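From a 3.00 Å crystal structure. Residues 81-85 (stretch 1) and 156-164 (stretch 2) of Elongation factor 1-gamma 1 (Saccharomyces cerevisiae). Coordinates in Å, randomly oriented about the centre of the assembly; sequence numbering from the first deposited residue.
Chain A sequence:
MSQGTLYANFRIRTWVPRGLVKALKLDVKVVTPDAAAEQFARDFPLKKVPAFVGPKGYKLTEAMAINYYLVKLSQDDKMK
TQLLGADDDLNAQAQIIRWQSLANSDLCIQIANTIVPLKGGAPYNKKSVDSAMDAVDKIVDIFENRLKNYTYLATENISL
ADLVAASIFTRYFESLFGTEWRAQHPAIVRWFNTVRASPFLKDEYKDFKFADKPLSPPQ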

# COMPACT_ATOMS: atom_id res chain seq x y z
N THR A 81 -3.26 17.38 -6.38
CA THR A 81 -3.77 17.10 -7.71
C THR A 81 -3.02 15.96 -8.36
O THR A 81 -3.51 15.31 -9.26
CB THR A 81 -3.62 18.32 -8.61
OG1 THR A 81 -4.57 19.31 -8.20
CG2 THR A 81 -3.84 17.95 -10.05
N GLN A 82 -1.81 15.71 -7.90
CA GLN A 82 -1.06 14.66 -8.52
C GLN A 82 -1.37 13.30 -7.93
O GLN A 82 -1.38 12.30 -8.64
CB GLN A 82 0.42 14.96 -8.39
CG GLN A 82 1.26 13.98 -9.12
CD GLN A 82 2.64 13.94 -8.54
OE1 GLN A 82 3.36 14.95 -8.60
NE2 GLN A 82 3.01 12.79 -7.96
N LEU A 83 -1.63 13.28 -6.63
CA LEU A 83 -1.94 12.03 -5.94
C LEU A 83 -3.39 11.58 -6.11
O LEU A 83 -3.65 10.40 -6.35
CB LEU A 83 -1.59 12.18 -4.45
CG LEU A 83 -0.11 12.27 -4.06
CD1 LEU A 83 -0.02 12.61 -2.59
CD2 LEU A 83 0.62 10.95 -4.35
N LEU A 84 -4.34 12.51 -6.01
CA LEU A 84 -5.75 12.20 -6.14
C LEU A 84 -6.41 12.69 -7.43
O LEU A 84 -7.56 12.36 -7.71
CB LEU A 84 -6.51 12.80 -4.98
CG LEU A 84 -5.99 12.39 -3.63
CD1 LEU A 84 -6.55 13.32 -2.58
CD2 LEU A 84 -6.36 10.93 -3.36
N GLY A 85 -5.68 13.48 -8.20
CA GLY A 85 -6.23 14.00 -9.43
C GLY A 85 -6.91 15.33 -9.18
O GLY A 85 -7.36 15.60 -8.06
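Stretch 2, residues 156-164: ENISLADLV

The carbonyl of Leu83, in the last turn of one helix, receives its hydrogen bond from the first turn of another: Leu160 N donates to Leu83 O at 2.7 Å, with an N-H...O angle of 158°. An amide at the start of a helix has no carbonyl of an earlier turn to bind, and here the end of stretch 1 supplies one. Stretch 2 approaches as an extended segment, Asn157 to Ser159, and turns helical from Leu160 onward. The nearest CA atoms are those of Leu83 and Ser159, 4.0 Å apart.

Ser159 occupies the N-cap position, where Asp162 folds back on it: Ser159 N and Ser159 OG each donate to Asp162 OD2 at 2.7 Å. Ahead of the cap, the Gln82 side chain, t at chi1 and chi2, reaches across the extended segment. Its CG packs 3.5 Å from Asn157 CB, and its NE2 donates to Ile158 O at 2.9 Å and 166°, so that a second carbonyl–amide pair ties the two stretches together.

Beyond the cap, apolar side chains add to the contact. Leu83 CD2 lies 3.8 Å from Leu163 CD1, one helical turn past Ser159, while Leu84, whose CA-to-CB bond points away, still brings CD2 to 3.6 Å from Leu160 CD1. Gly85, with positive phi, then leaves the helical conformation and makes no contact with stretch 2.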

# COMPACT_ATOMS: atom_id res chain seq x y z
N GLU A 156 -0.12 9.88 -15.55
CA GLU A 156 1.27 9.94 -15.97
C GLU A 156 2.10 10.55 -14.85
O GLU A 156 3.06 11.27 -15.09
CB GLU A 156 1.43 10.73 -17.26
CG GLU A 156 0.78 10.06 -18.45
CD GLU A 156 1.45 8.75 -18.86
OE1 GLU A 156 1.53 7.79 -18.05
OE2 GLU A 156 1.89 8.66 -20.03
N ASN A 157 1.70 10.23 -13.62
CA ASN A 157 2.36 10.69 -12.41
C ASN A 157 2.12 9.66 -11.35
O ASN A 157 1.13 8.93 -11.40
CB ASN A 157 1.74 11.98 -11.94
CG ASN A 157 2.25 13.16 -12.69
OD1 ASN A 157 3.44 13.48 -12.62
ND2 ASN A 157 1.36 13.85 -13.39
N ILE A 158 3.01 9.57 -10.37
CA ILE A 158 2.76 8.62 -9.31
C ILE A 158 1.54 9.14 -8.56
O ILE A 158 1.57 10.24 -8.00
CB ILE A 158 3.92 8.52 -8.32
CG1 ILE A 158 5.07 7.74 -8.97
CG2 ILE A 158 3.43 7.88 -7.02
CD1 ILE A 158 6.21 7.45 -8.02
N SER A 159 0.47 8.37 -8.55
CA SER A 159 -0.77 8.75 -7.88
C SER A 159 -0.99 7.90 -6.64
O SER A 159 -0.39 6.84 -6.46
CB SER A 159 -1.97 8.53 -8.82
OG SER A 159 -1.89 7.25 -9.45
N LEU A 160 -1.88 8.38 -5.78
CA LEU A 160 -2.21 7.65 -4.59
C LEU A 160 -2.39 6.17 -4.96
O LEU A 160 -2.09 5.28 -4.15
CB LEU A 160 -3.49 8.18 -3.99
CG LEU A 160 -3.63 8.08 -2.47
CD1 LEU A 160 -5.09 7.80 -2.18
CD2 LEU A 160 -2.75 6.98 -1.87
N ALA A 161 -2.88 5.90 -6.17
CA ALA A 161 -3.08 4.51 -6.61
C ALA A 161 -1.76 3.74 -6.61
O ALA A 161 -1.60 2.73 -5.91
CB ALA A 161 -3.69 4.46 -7.98
N ASP A 162 -0.81 4.21 -7.41
CA ASP A 162 0.50 3.58 -7.48
C ASP A 162 1.07 3.34 -6.10
O ASP A 162 1.55 2.26 -5.80
CB ASP A 162 1.43 4.46 -8.26
CG ASP A 162 0.88 4.80 -9.61
OD1 ASP A 162 0.83 3.87 -10.45
OD2 ASP A 162 0.48 5.96 -9.84
N LEU A 163 1.00 4.36 -5.25
CA LEU A 163 1.53 4.21 -3.91
C LEU A 163 0.95 2.99 -3.22
O LEU A 163 1.68 2.09 -2.84
CB LEU A 163 1.26 5.45 -3.08
CG LEU A 163 2.10 6.65 -3.53
CD1 LEU A 163 1.81 7.82 -2.61
CD2 LEU A 163 3.59 6.30 -3.49
N VAL A 164 -0.36 2.98 -3.06
CA VAL A 164 -1.01 1.86 -2.40
C VAL A 164 -0.75 0.56 -3.11
O VAL A 164 -0.24 -0.39 -2.52
CB VAL A 164 -2.50 2.09 -2.31
CG1 VAL A 164 -3.21 0.80 -1.93
CG2 VAL A 164 -2.76 3.18 -1.28